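Local coordinates for DNA mimic protein DMP12 (Neisseria meningitidis MC58, PDB 3W1O) that mimics DNA, binding the dimeric histone-like protein HU at its DNA-binding sites and so partially preventing HU from binding DNA, at residues D14-S19 with I25-K30; W54-E59 with K84-N89; T61-F66 with G71-D76; E78-V83 with H103-A108; S90-S93 with L97-N100. All blocks are in the same frame, centred on the assembly; numbering follows the deposited sequence.

Contact 1: D14-S19 with I25-K30; sequences DNVSIS and IDWAYK. With MG (magnesium ion), chain C.
Trp-27 holds CG opposite its backbone N (chi1 -180°), which carries the indole off helix 21-30 toward the loop 14-19, and Val-16, with CG1 likewise anti to its own N (chi1 174°), sets a methyl over that ring. The CH-pi evidence is direct: Val-16 CG1 lies 4.1 Å from the centroid of the Trp-27 five-membered ring and 22° off the ring normal. The second branch reaches the benzene part, with Val-16 CG2 4.0 Å from Trp-27 CZ2. Two residues on, Ile-18 extends its longer branch to the root of the same side chain, where its CD1 is 3.5 Å from Trp-27 CD1 and 3.6 Å from Trp-27 CB. Val-16 and Ile-18 point the same way while Ser-17 between them takes no part, the alternation of an extended chain. Leu-12, Lys-13, Ser-34 and Thr-36 also touch the indole. At the start of the segment, Asp-14 OD1 binds the magnesium ion at 2.2 Å, and four waters sit 2.2 to 2.3 Å from the metal; Tyr-107 OH is hydrogen-bonded to Asp-14 N. The packing is that of an extended connection between strand 7-10 and helix 21-30, pinned at the surface by one tryptophan and bearing a largely hydrated magnesium site.

Contact 2: W54-E59 with K84-N89; sequences WRLVSE and KEKLQN
This is a partly buried helix-helix contact between helices 53-61 and 77-88, apolar on its inner side and flanked by a salt bridge on the solvent-facing side. The short axes approach to 9.4 Å and run roughly antiparallel, their directions 145° apart. Leu-56 points at the other helix, and its CD2 meets Leu-87 CD2 at 4.3 Å, a loose methyl contact. Ser-90 and Phe-92 also touch Leu-56, while Leu-87 reaches on to Leu-53 and Ile-101. Lys-86 lays its aliphatic part beside Leu-56, with CB 4.3 Å from Leu-56 CG. A bend at chi2 (-83°) then turns the lysine chain toward Glu-59, which it crosses at about a right angle. Glu-59 OE1 and Lys-86 NZ form the salt bridge; only its exact length is doubtful, the modelled 2.4 Å being very short. A leucine pair, Leu-87 buried and Leu-56 partly exposed, between nearly antiparallel axes is the pattern of amphipathic helices packed together in an alpha+beta protein, with the charged pair at their exposed margin.

Contact 3: T61-F66 with G71-D76; sequences TDNWLF and GDWLID
Thr-61 OG1 is approached by two backbone groups: it accepts from Asn-63 N at 3.1 Å, with an N-H...O angle of 161°, and it makes a weak hydrogen bond with Val-57 O. The first bond defines an ST turn, closing the exit from helix 53-61 where Asp-62 takes positive phi. This turn fixes the start of the loop that crosses to strand 72-75, an outermost strand of the four-stranded antiparallel sheet, and it sets Asn-63 and Trp-64 against Trp-73. Asn-63 meets the pyrrole edge of the indole: Trp-73 NE1 donates to Asn-63 OD1, but at 3.4 Å the bond is weak, and the amide and ring planes stand 62° apart. Trp-64 takes the face instead. Its five-membered ring points edge-on at the six-membered ring of Trp-73, with centroids 4.3 Å apart and planes at 80°, a T-shaped stack. Trp-64 also stands edge-to-face with Trp-54 and meets Phe-117, so the aromatic cluster spans helix 53-61, the loop and the sheet. Trp-73 itself is held by backbone bonds to Phe-117 of strand 115-118. Beside the indole N-H, Trp-64 CD1 packs 3.8 Å from Trp-73 CZ2. The stack is led by the nitrogen: Trp-64 NE1 sits 3.1 Å above the plane of Trp-73, displaced toward the rim, and is 3.2 Å from Trp-73 CH2.

Contact 4: E78-V83 with H103-A108; sequences ESILAV and HVLEYA
Ile-80 is the main bump on helix 77-88, and it enters the hollow between Leu-105 and Ala-108, one turn apart on helix 96-111. Its two branches divide the space. The CG2 methyl presses on the near side of the leucine, 3.7 Å from Leu-105 CB and 3.9 Å from Leu-105 CD2, and also lies 3.5 Å from the backbone Leu-105 O. The longer branch starts beside the backbone N (chi1 -69°) and continues extended, which brings Ile-80 CD1 to 4.1 Å from Ala-108 CB; the single methyl of Ala-108 leaves the hollow deep enough to take the end of the isoleucine. Leu-105 is the answering bump. It points back between Ile-80 and Val-83, where its CD1 meets Val-83 CG1 at 3.9 Å with the two side chains crossing at about a right angle, and Leu-105 CD1 also lies 4.0 Å from Ile-80 O. The backbones are close here, with the CA atoms of Ile-80 and Leu-105 5.9 Å apart, although the short axes stay 9.6 Å apart and run 142° from one another. All four touching residues are buried. Val-115 of strand 115-118 is touched by Ile-80, Leu-105 and Ala-108, placing the helix pair on the sheet, while Val-83 also touches Ile-60 of the neighbouring helix 53-61.

Contact 5: S90-S93 with L97-N100; sequences SDFS and LVKN
Apolar packing centres on Val-98. Each of its methyls has its own partner: Val-98 CG2 is 3.7 Å from Phe-92 CD1 at the ring, whereas Val-98 CG1 lies 4.0 Å from Ser-93 CA.

A second group is van der Waals contact of aliphatic carbons with backbone carbonyl oxygens. With CG1 anti to its own N (chi1 -179°), Val-98 straddles the Phe-92 carbonyl, and Phe-92 O is 3.3 Å from Val-98 CB and 3.4 Å from Val-98 CG2. The aliphatic CG of Lys-99 sits 3.8 Å from Ser-93 O.

The hydrogen bonds lie within the turn or run back to the preceding helix. Ser-93 N donates weakly to Ser-90 O at 3.4 Å, in a type I beta turn, and Phe-92 N makes another weak bond to Ser-90 OG. That hydroxyl is also hydrogen-bonded to Leu-87 O. Phe-92 touches Leu-53 of helix 53-61 as well. A compact turn folded back on the first part of the next helix is characteristic of the connection in an antiparallel helical hairpin, here joining helices 77-88 and 96-111.

All five contacts belong to one compact monomer. Contact 1 comes first in the chain and lies at one end, its centre about 25 Å from those of contacts 2 and 5, across the molecule's centre. It reaches contact 4 through Asp-14 N and Tyr-107 OH, and contact 3 through Ile-25 and Asp-72. Contact 3 is nested in the loop closed by contact 2, and contact 5 in that closed by contact 4. Contacts 2 and 4 share helix 77-88, with centres about 11 Å apart, and alternate along the chain; contacts 4 and 5 share helix 96-111. This interlocking is consistent with a rigid monomer, whose shape and electrostatic surface resemble the straight portion of bent HU-bound DNA.

Contact 1: D14-S19 with I25-K30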
# COMPACT_ATOMS: atom_id res chain seq x y z
N ASP A 14 -12.49 8.82 2.35
CA ASP A 14 -13.89 8.83 1.97
C ASP A 14 -14.32 10.18 1.38
O ASP A 14 -14.86 10.23 0.27
CB ASP A 14 -14.75 8.47 3.19
CG ASP A 14 -16.25 8.49 2.89
OD1 ASP A 14 -16.62 8.35 1.69
OD2 ASP A 14 -17.03 8.64 3.85
N ASN A 15 -14.07 11.29 2.03
CA ASN A 15 -14.71 12.45 1.37
C ASN A 15 -13.75 13.39 0.66
O ASN A 15 -13.92 14.60 0.64
CB ASN A 15 -15.82 13.10 2.24
CG ASN A 15 -17.20 12.35 2.12
OD1 ASN A 15 -17.70 12.07 1.01
ND2 ASN A 15 -17.82 12.05 3.26
N VAL A 16 -12.74 12.78 0.06
CA VAL A 16 -11.70 13.44 -0.70
C VAL A 16 -11.79 12.82 -2.10
O VAL A 16 -11.64 11.60 -2.27
CB VAL A 16 -10.29 13.14 -0.12
CG1 VAL A 16 -9.22 13.73 -1.01
CG2 VAL A 16 -10.14 13.68 1.30
N SER A 17 -12.08 13.67 -3.06
CA SER A 17 -11.92 13.32 -4.45
C SER A 17 -11.01 14.39 -5.05
O SER A 17 -11.31 15.59 -5.09
CB SER A 17 -13.26 13.14 -5.18
OG SER A 17 -13.84 11.87 -4.79
N ILE A 18 -9.85 13.92 -5.41
CA ILE A 18 -8.85 14.68 -6.07
C ILE A 18 -8.59 13.77 -7.24
O ILE A 18 -8.30 12.61 -7.02
CB ILE A 18 -7.60 14.73 -5.17
CG1 ILE A 18 -7.87 15.64 -3.97
CG2 ILE A 18 -6.40 15.23 -5.94
CD1 ILE A 18 -6.73 15.70 -2.97
N SER A 19 -8.77 14.24 -8.46
CA SER A 19 -8.53 13.34 -9.58
C SER A 19 -7.16 13.52 -10.23
O SER A 19 -6.64 12.59 -10.84
CB SER A 19 -9.68 13.44 -10.58
OG SER A 19 -9.68 14.71 -11.11
N ILE A 25 -0.94 12.43 -5.07
CA ILE A 25 0.35 12.10 -4.40
C ILE A 25 0.69 13.20 -3.38
O ILE A 25 1.10 12.90 -2.26
CB ILE A 25 1.52 11.98 -5.40
CG1 ILE A 25 1.23 10.88 -6.44
CG2 ILE A 25 2.86 11.66 -4.67
CD1 ILE A 25 1.06 9.47 -5.82
N ASP A 26 0.52 14.45 -3.80
CA ASP A 26 0.73 15.58 -2.90
C ASP A 26 -0.16 15.45 -1.68
O ASP A 26 0.31 15.61 -0.57
CB ASP A 26 0.45 16.90 -3.60
CG ASP A 26 1.45 17.22 -4.71
OD1 ASP A 26 2.58 16.65 -4.76
OD2 ASP A 26 1.07 18.08 -5.54
N TRP A 27 -1.43 15.11 -1.88
CA TRP A 27 -2.37 14.89 -0.78
C TRP A 27 -1.82 13.83 0.18
O TRP A 27 -1.82 14.05 1.40
CB TRP A 27 -3.76 14.49 -1.28
CG TRP A 27 -4.74 14.26 -0.18
CD1 TRP A 27 -5.60 15.17 0.35
CD2 TRP A 27 -4.98 13.01 0.51
NE1 TRP A 27 -6.36 14.58 1.32
CE2 TRP A 27 -5.99 13.26 1.46
CE3 TRP A 27 -4.42 11.71 0.42
CZ2 TRP A 27 -6.50 12.26 2.34
CZ3 TRP A 27 -4.92 10.70 1.28
CH2 TRP A 27 -5.93 10.99 2.24
N ALA A 28 -1.32 12.71 -0.35
CA ALA A 28 -0.86 11.61 0.52
C ALA A 28 0.31 12.09 1.40
O ALA A 28 0.30 11.86 2.61
CB ALA A 28 -0.46 10.43 -0.33
N TYR A 29 1.29 12.75 0.77
CA TYR A 29 2.47 13.23 1.53
C TYR A 29 2.10 14.27 2.55
O TYR A 29 2.77 14.38 3.59
CB TYR A 29 3.57 13.76 0.60
CG TYR A 29 4.40 12.64 0.03
CD1 TYR A 29 5.19 11.83 0.86
CD2 TYR A 29 4.39 12.37 -1.34
CE1 TYR A 29 5.96 10.77 0.33
CE2 TYR A 29 5.14 11.32 -1.87
CZ TYR A 29 5.92 10.53 -1.06
OH TYR A 29 6.65 9.49 -1.61
N LYS A 30 1.02 15.01 2.27
CA LYS A 30 0.44 15.98 3.23
C LYS A 30 -0.50 15.39 4.28
O LYS A 30 -0.90 16.10 5.20
CB LYS A 30 -0.34 17.07 2.49
CG LYS A 30 0.59 18.07 1.78
CD LYS A 30 -0.17 18.78 0.66
CE LYS A 30 -0.81 20.06 1.16
NZ LYS A 30 -1.09 20.95 -0.02
MG MG C . -17.86 7.66 0.00
O HOH W 1 -15.82 6.88 -0.70
O HOH W 2 -18.77 6.83 -1.87
O HOH W 3 -19.62 7.25 1.21
O HOH W 4 -17.69 5.57 0.91

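Contact 2: W54-E59 with K84-N89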
# COMPACT_ATOMS: atom_id res chain seq x y z
N TRP A 54 7.40 -8.23 0.21
CA TRP A 54 7.15 -7.66 -1.09
C TRP A 54 6.98 -8.79 -2.08
O TRP A 54 6.14 -8.70 -2.99
CB TRP A 54 8.28 -6.70 -1.52
CG TRP A 54 8.61 -5.71 -0.43
CD1 TRP A 54 9.83 -5.49 0.11
CD2 TRP A 54 7.69 -4.87 0.29
NE1 TRP A 54 9.76 -4.56 1.12
CE2 TRP A 54 8.46 -4.15 1.24
CE3 TRP A 54 6.31 -4.63 0.20
CZ2 TRP A 54 7.90 -3.22 2.10
CZ3 TRP A 54 5.74 -3.68 1.07
CH2 TRP A 54 6.54 -3.00 2.00
N ARG A 55 7.71 -9.87 -1.87
CA ARG A 55 7.47 -11.08 -2.69
C ARG A 55 6.01 -11.58 -2.59
O ARG A 55 5.41 -12.02 -3.56
CB ARG A 55 8.47 -12.18 -2.26
CG ARG A 55 9.88 -11.86 -2.76
CD ARG A 55 10.87 -12.96 -2.37
NE ARG A 55 11.72 -12.54 -1.26
CZ ARG A 55 11.72 -13.15 -0.08
NH1 ARG A 55 10.91 -14.17 0.10
NH2 ARG A 55 12.52 -12.73 0.91
N LEU A 56 5.43 -11.50 -1.41
CA LEU A 56 4.04 -11.88 -1.23
C LEU A 56 3.14 -11.00 -2.04
O LEU A 56 2.21 -11.51 -2.67
CB LEU A 56 3.65 -11.77 0.25
CG LEU A 56 2.84 -12.78 1.04
CD1 LEU A 56 3.14 -14.27 0.71
CD2 LEU A 56 3.16 -12.51 2.49
N VAL A 57 3.39 -9.68 -2.00
CA VAL A 57 2.64 -8.73 -2.80
C VAL A 57 2.82 -9.03 -4.28
O VAL A 57 1.85 -9.07 -5.05
CB VAL A 57 3.03 -7.27 -2.50
CG1 VAL A 57 2.24 -6.35 -3.40
CG2 VAL A 57 2.73 -6.93 -1.04
N SER A 58 4.05 -9.33 -4.67
CA SER A 58 4.39 -9.56 -6.07
C SER A 58 3.67 -10.78 -6.65
O SER A 58 3.49 -10.89 -7.87
CB SER A 58 5.89 -9.79 -6.17
OG SER A 58 6.16 -11.18 -5.91
N GLU A 59 3.26 -11.71 -5.79
CA GLU A 59 2.50 -12.89 -6.24
C GLU A 59 1.18 -12.51 -6.90
O GLU A 59 0.71 -13.24 -7.75
CB GLU A 59 2.22 -13.84 -5.09
CG GLU A 59 3.45 -14.61 -4.64
CD GLU A 59 3.14 -15.61 -3.51
OE1 GLU A 59 1.97 -16.06 -3.35
OE2 GLU A 59 4.10 -15.95 -2.80
N LYS A 84 -4.83 -8.48 0.04
CA LYS A 84 -5.30 -8.50 1.42
C LYS A 84 -5.36 -9.92 1.98
O LYS A 84 -4.95 -10.16 3.12
CB LYS A 84 -6.65 -7.83 1.55
CG LYS A 84 -7.17 -7.86 2.96
CD LYS A 84 -8.29 -6.91 3.14
CE LYS A 84 -9.51 -7.34 2.34
NZ LYS A 84 -10.11 -8.58 2.92
N GLU A 85 -5.88 -10.85 1.17
CA GLU A 85 -5.92 -12.26 1.55
C GLU A 85 -4.51 -12.79 1.82
O GLU A 85 -4.32 -13.44 2.84
CB GLU A 85 -6.60 -13.12 0.48
CG GLU A 85 -7.23 -14.40 1.03
CD GLU A 85 -8.33 -14.11 2.07
OE1 GLU A 85 -9.19 -13.24 1.80
OE2 GLU A 85 -8.33 -14.75 3.16
N LYS A 86 -3.57 -12.53 0.91
CA LYS A 86 -2.16 -12.99 1.03
C LYS A 86 -1.60 -12.49 2.38
O LYS A 86 -0.95 -13.24 3.13
CB LYS A 86 -1.26 -12.44 -0.08
CG LYS A 86 -1.43 -13.01 -1.47
CD LYS A 86 -0.68 -14.31 -1.64
CE LYS A 86 -1.19 -15.04 -2.87
NZ LYS A 86 -0.41 -16.32 -3.00
N LEU A 87 -1.83 -11.22 2.67
CA LEU A 87 -1.26 -10.68 3.91
C LEU A 87 -1.92 -11.24 5.18
O LEU A 87 -1.23 -11.48 6.17
CB LEU A 87 -1.33 -9.16 3.92
CG LEU A 87 -0.58 -8.44 2.79
CD1 LEU A 87 -0.62 -6.93 2.99
CD2 LEU A 87 0.83 -8.87 2.76
N GLN A 88 -3.25 -11.35 5.16
CA GLN A 88 -4.01 -11.87 6.31
C GLN A 88 -3.61 -13.31 6.64
O GLN A 88 -3.63 -13.71 7.79
CB GLN A 88 -5.51 -11.80 6.03
CG GLN A 88 -6.04 -10.41 6.28
CD GLN A 88 -7.47 -10.25 5.84
OE1 GLN A 88 -7.96 -11.00 4.98
NE2 GLN A 88 -8.15 -9.28 6.41
N ASN A 89 -3.22 -14.06 5.61
CA ASN A 89 -2.81 -15.45 5.78
C ASN A 89 -1.32 -15.67 5.98
O ASN A 89 -0.90 -16.82 6.12
CB ASN A 89 -3.33 -16.34 4.61
CG ASN A 89 -4.84 -16.45 4.59
OD1 ASN A 89 -5.45 -16.44 3.53
ND2 ASN A 89 -5.45 -16.53 5.77

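Contact 3: T61-F66 with G71-D76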
# COMPACT_ATOMS: atom_id res chain seq x y z
N THR A 61 0.64 -8.88 -7.89
CA THR A 61 0.77 -7.72 -8.77
C THR A 61 1.78 -7.96 -9.87
O THR A 61 1.83 -7.24 -10.88
CB THR A 61 1.27 -6.53 -8.01
OG1 THR A 61 2.55 -6.89 -7.44
CG2 THR A 61 0.32 -6.16 -6.91
N ASP A 62 2.63 -8.93 -9.65
CA ASP A 62 3.77 -9.22 -10.52
C ASP A 62 4.76 -8.10 -10.63
O ASP A 62 5.49 -8.00 -11.61
CB ASP A 62 3.33 -9.68 -11.91
CG ASP A 62 3.52 -11.13 -12.06
OD1 ASP A 62 2.52 -11.86 -11.80
OD2 ASP A 62 4.70 -11.52 -12.30
N ASN A 63 4.76 -7.24 -9.63
CA ASN A 63 5.70 -6.15 -9.56
C ASN A 63 6.44 -6.29 -8.23
O ASN A 63 6.01 -7.07 -7.39
CB ASN A 63 4.92 -4.84 -9.60
CG ASN A 63 4.54 -4.43 -11.01
OD1 ASN A 63 5.43 -4.12 -11.81
ND2 ASN A 63 3.23 -4.40 -11.31
N TRP A 64 7.51 -5.50 -8.03
CA TRP A 64 8.32 -5.55 -6.81
C TRP A 64 8.85 -6.95 -6.50
O TRP A 64 8.89 -7.38 -5.34
CB TRP A 64 7.51 -5.06 -5.64
CG TRP A 64 7.19 -3.58 -5.71
CD1 TRP A 64 7.35 -2.73 -6.75
CD2 TRP A 64 6.60 -2.84 -4.66
NE1 TRP A 64 6.94 -1.46 -6.39
CE2 TRP A 64 6.45 -1.51 -5.11
CE3 TRP A 64 6.19 -3.18 -3.36
CZ2 TRP A 64 5.89 -0.51 -4.32
CZ3 TRP A 64 5.64 -2.17 -2.56
CH2 TRP A 64 5.49 -0.86 -3.05
N LEU A 65 9.21 -7.69 -7.55
CA LEU A 65 9.77 -9.02 -7.35
C LEU A 65 11.05 -8.92 -6.49
O LEU A 65 11.36 -9.82 -5.71
CB LEU A 65 10.13 -9.65 -8.72
CG LEU A 65 8.98 -9.64 -9.77
CD1 LEU A 65 9.53 -9.88 -11.21
CD2 LEU A 65 7.83 -10.57 -9.42
N PHE A 66 11.76 -7.80 -6.66
CA PHE A 66 12.95 -7.53 -5.85
C PHE A 66 12.76 -6.37 -4.90
O PHE A 66 13.73 -5.72 -4.49
CB PHE A 66 14.16 -7.29 -6.73
CG PHE A 66 14.53 -8.50 -7.56
CD1 PHE A 66 15.00 -9.67 -6.94
CD2 PHE A 66 14.36 -8.49 -8.95
CE1 PHE A 66 15.32 -10.81 -7.71
CE2 PHE A 66 14.68 -9.61 -9.72
CZ PHE A 66 15.15 -10.77 -9.10
N GLY A 71 8.60 4.68 -8.67
CA GLY A 71 7.53 4.43 -9.64
C GLY A 71 6.15 4.59 -9.04
O GLY A 71 6.01 5.07 -7.91
N ASP A 72 5.12 4.25 -9.81
CA ASP A 72 3.75 4.42 -9.35
C ASP A 72 2.99 3.22 -9.78
O ASP A 72 3.14 2.78 -10.93
CB ASP A 72 3.13 5.63 -9.99
CG ASP A 72 3.70 6.91 -9.43
OD1 ASP A 72 3.13 7.38 -8.43
OD2 ASP A 72 4.74 7.37 -9.92
N TRP A 73 2.15 2.70 -8.88
CA TRP A 73 1.46 1.45 -9.14
C TRP A 73 0.05 1.62 -8.62
O TRP A 73 -0.17 2.28 -7.59
CB TRP A 73 2.12 0.25 -8.44
CG TRP A 73 3.44 -0.13 -9.00
CD1 TRP A 73 3.66 -1.08 -9.96
CD2 TRP A 73 4.73 0.38 -8.64
NE1 TRP A 73 5.00 -1.18 -10.22
CE2 TRP A 73 5.68 -0.28 -9.44
CE3 TRP A 73 5.16 1.36 -7.74
CZ2 TRP A 73 7.06 -0.04 -9.36
CZ3 TRP A 73 6.59 1.61 -7.64
CH2 TRP A 73 7.48 0.93 -8.46
N LEU A 74 -0.92 1.11 -9.35
CA LEU A 74 -2.32 1.36 -8.97
C LEU A 74 -2.95 0.03 -8.88
O LEU A 74 -2.82 -0.72 -9.84
CB LEU A 74 -3.06 2.03 -10.10
CG LEU A 74 -2.64 3.30 -10.71
CD1 LEU A 74 -3.88 3.77 -11.51
CD2 LEU A 74 -2.24 4.27 -9.66
N ILE A 75 -3.67 -0.26 -7.78
CA ILE A 75 -4.14 -1.62 -7.44
C ILE A 75 -5.66 -1.50 -7.48
O ILE A 75 -6.22 -0.61 -6.85
CB ILE A 75 -3.63 -2.04 -6.01
CG1 ILE A 75 -2.09 -2.11 -5.95
CG2 ILE A 75 -4.08 -3.42 -5.64
CD1 ILE A 75 -1.37 -0.82 -5.91
N ASP A 76 -6.31 -2.35 -8.29
CA ASP A 76 -7.75 -2.33 -8.44
C ASP A 76 -8.41 -3.27 -7.41
O ASP A 76 -7.72 -4.10 -6.82
CB ASP A 76 -8.14 -2.80 -9.88
CG ASP A 76 -7.84 -4.32 -10.18
OD1 ASP A 76 -6.95 -4.99 -9.57
OD2 ASP A 76 -8.50 -4.87 -11.11

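Contact 4: E78-V83 with H103-A108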
# COMPACT_ATOMS: atom_id res chain seq x y z
N GLU A 78 -10.06 -6.09 -7.45
CA GLU A 78 -9.69 -7.51 -7.53
C GLU A 78 -8.34 -7.78 -6.87
O GLU A 78 -8.19 -8.71 -6.07
CB GLU A 78 -9.60 -7.98 -8.99
CG GLU A 78 -9.49 -9.51 -9.11
CD GLU A 78 -9.32 -10.01 -10.55
OE1 GLU A 78 -9.55 -9.23 -11.50
OE2 GLU A 78 -8.95 -11.20 -10.72
N SER A 79 -7.34 -6.98 -7.25
CA SER A 79 -6.00 -7.16 -6.72
C SER A 79 -5.93 -6.75 -5.23
O SER A 79 -5.19 -7.39 -4.46
CB SER A 79 -5.01 -6.35 -7.54
OG SER A 79 -4.88 -6.91 -8.86
N ILE A 80 -6.67 -5.73 -4.85
CA ILE A 80 -6.74 -5.29 -3.43
C ILE A 80 -7.16 -6.46 -2.53
O ILE A 80 -6.53 -6.75 -1.51
CB ILE A 80 -7.65 -4.06 -3.21
CG1 ILE A 80 -7.03 -2.80 -3.84
CG2 ILE A 80 -7.88 -3.75 -1.69
CD1 ILE A 80 -8.03 -1.65 -4.02
N LEU A 81 -8.24 -7.14 -2.95
CA LEU A 81 -8.74 -8.26 -2.18
C LEU A 81 -7.75 -9.39 -2.17
O LEU A 81 -7.55 -10.01 -1.15
CB LEU A 81 -10.07 -8.76 -2.77
CG LEU A 81 -11.23 -7.84 -2.46
CD1 LEU A 81 -12.43 -8.13 -3.38
CD2 LEU A 81 -11.61 -7.96 -0.98
N ALA A 82 -7.14 -9.68 -3.32
CA ALA A 82 -6.15 -10.77 -3.43
C ALA A 82 -4.91 -10.50 -2.55
O ALA A 82 -4.40 -11.40 -1.91
CB ALA A 82 -5.73 -10.96 -4.87
N VAL A 83 -4.41 -9.26 -2.56
CA VAL A 83 -3.24 -8.93 -1.73
C VAL A 83 -3.64 -9.00 -0.27
O VAL A 83 -2.89 -9.54 0.58
CB VAL A 83 -2.66 -7.53 -2.07
CG1 VAL A 83 -1.56 -7.11 -1.05
CG2 VAL A 83 -2.02 -7.60 -3.48
N HIS A 103 -5.07 -2.47 6.52
CA HIS A 103 -6.11 -1.53 6.83
C HIS A 103 -6.43 -0.61 5.65
O HIS A 103 -7.61 -0.25 5.42
CB HIS A 103 -5.73 -0.64 7.99
CG HIS A 103 -6.87 0.19 8.45
ND1 HIS A 103 -7.97 -0.35 9.07
CD2 HIS A 103 -7.15 1.51 8.26
CE1 HIS A 103 -8.86 0.60 9.30
NE2 HIS A 103 -8.38 1.74 8.82
N VAL A 104 -5.38 -0.15 4.97
CA VAL A 104 -5.59 0.65 3.74
C VAL A 104 -6.39 -0.14 2.74
O VAL A 104 -7.33 0.37 2.14
CB VAL A 104 -4.26 1.03 3.09
CG1 VAL A 104 -4.55 1.77 1.70
CG2 VAL A 104 -3.54 1.97 4.09
N LEU A 105 -6.04 -1.40 2.58
CA LEU A 105 -6.77 -2.26 1.64
C LEU A 105 -8.26 -2.39 2.03
O LEU A 105 -9.16 -2.18 1.21
CB LEU A 105 -6.09 -3.64 1.54
CG LEU A 105 -4.60 -3.61 1.12
CD1 LEU A 105 -4.06 -5.04 1.08
CD2 LEU A 105 -4.39 -2.89 -0.24
N GLU A 106 -8.53 -2.67 3.29
CA GLU A 106 -9.93 -2.74 3.77
C GLU A 106 -10.68 -1.45 3.54
O GLU A 106 -11.86 -1.46 3.10
CB GLU A 106 -9.97 -3.13 5.26
CG GLU A 106 -9.49 -4.54 5.47
CD GLU A 106 -9.52 -5.00 6.90
OE1 GLU A 106 -9.69 -4.15 7.79
OE2 GLU A 106 -9.35 -6.23 7.14
N TYR A 107 -10.03 -0.32 3.82
CA TYR A 107 -10.68 0.95 3.69
C TYR A 107 -11.04 1.16 2.20
O TYR A 107 -12.09 1.74 1.87
CB TYR A 107 -9.74 2.06 4.13
CG TYR A 107 -10.36 3.43 4.22
CD1 TYR A 107 -10.73 3.98 5.44
CD2 TYR A 107 -10.55 4.21 3.06
CE1 TYR A 107 -11.28 5.29 5.53
CE2 TYR A 107 -11.13 5.47 3.16
CZ TYR A 107 -11.47 6.01 4.36
OH TYR A 107 -12.01 7.26 4.40
N ALA A 108 -10.13 0.78 1.33
CA ALA A 108 -10.30 1.04 -0.11
C ALA A 108 -11.43 0.17 -0.61
O ALA A 108 -12.19 0.58 -1.47
CB ALA A 108 -9.03 0.72 -0.88

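Contact 5: S90-S93 with L97-N100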
# COMPACT_ATOMS: atom_id res chain seq x y z
N SER A 90 -0.55 -14.58 6.06
CA SER A 90 0.91 -14.64 6.09
C SER A 90 1.45 -14.87 7.48
O SER A 90 0.72 -14.77 8.46
CB SER A 90 1.52 -13.35 5.54
OG SER A 90 1.31 -12.27 6.43
N ASP A 91 2.76 -15.10 7.55
CA ASP A 91 3.47 -15.34 8.82
C ASP A 91 3.71 -14.05 9.62
O ASP A 91 4.08 -14.12 10.78
CB ASP A 91 4.80 -16.07 8.56
CG ASP A 91 4.58 -17.53 8.16
OD1 ASP A 91 3.51 -18.06 8.55
OD2 ASP A 91 5.44 -18.12 7.45
N PHE A 92 3.48 -12.89 9.02
CA PHE A 92 3.63 -11.62 9.76
C PHE A 92 2.31 -10.85 9.73
O PHE A 92 2.29 -9.63 9.76
CB PHE A 92 4.82 -10.74 9.23
CG PHE A 92 5.09 -10.91 7.78
CD1 PHE A 92 4.05 -10.83 6.86
CD2 PHE A 92 6.39 -11.15 7.33
CE1 PHE A 92 4.28 -11.02 5.51
CE2 PHE A 92 6.63 -11.34 5.99
CZ PHE A 92 5.57 -11.30 5.07
N SER A 93 1.20 -11.58 9.67
CA SER A 93 -0.08 -10.93 9.47
C SER A 93 -0.49 -10.07 10.67
O SER A 93 -1.45 -9.31 10.59
CB SER A 93 -1.17 -11.97 9.24
OG SER A 93 -1.36 -12.72 10.46
N LEU A 97 3.30 -3.10 10.45
CA LEU A 97 3.29 -2.62 9.07
C LEU A 97 2.29 -3.40 8.21
O LEU A 97 1.59 -2.84 7.36
CB LEU A 97 4.70 -2.74 8.46
CG LEU A 97 4.82 -2.38 6.96
CD1 LEU A 97 4.48 -0.90 6.79
CD2 LEU A 97 6.24 -2.68 6.44
N VAL A 98 2.24 -4.72 8.41
CA VAL A 98 1.35 -5.55 7.63
C VAL A 98 -0.09 -5.20 7.99
O VAL A 98 -0.92 -5.09 7.10
CB VAL A 98 1.65 -7.06 7.81
CG1 VAL A 98 0.69 -7.92 6.95
CG2 VAL A 98 3.15 -7.33 7.43
N LYS A 99 -0.39 -4.99 9.29
CA LYS A 99 -1.70 -4.56 9.69
C LYS A 99 -2.08 -3.23 9.06
O LYS A 99 -3.23 -3.02 8.69
CB LYS A 99 -1.84 -4.42 11.22
CG LYS A 99 -1.83 -5.77 11.99
CD LYS A 99 -1.76 -5.51 13.53
CE LYS A 99 -2.98 -4.65 13.95
NZ LYS A 99 -3.07 -4.77 15.40
N ASN A 100 -1.11 -2.33 9.00
CA ASN A 100 -1.37 -1.03 8.46
C ASN A 100 -1.69 -1.11 6.96
O ASN A 100 -2.54 -0.38 6.47
CB ASN A 100 -0.19 -0.11 8.72
CG ASN A 100 -0.13 0.31 10.18
OD1 ASN A 100 -1.15 0.30 10.86
ND2 ASN A 100 1.05 0.66 10.65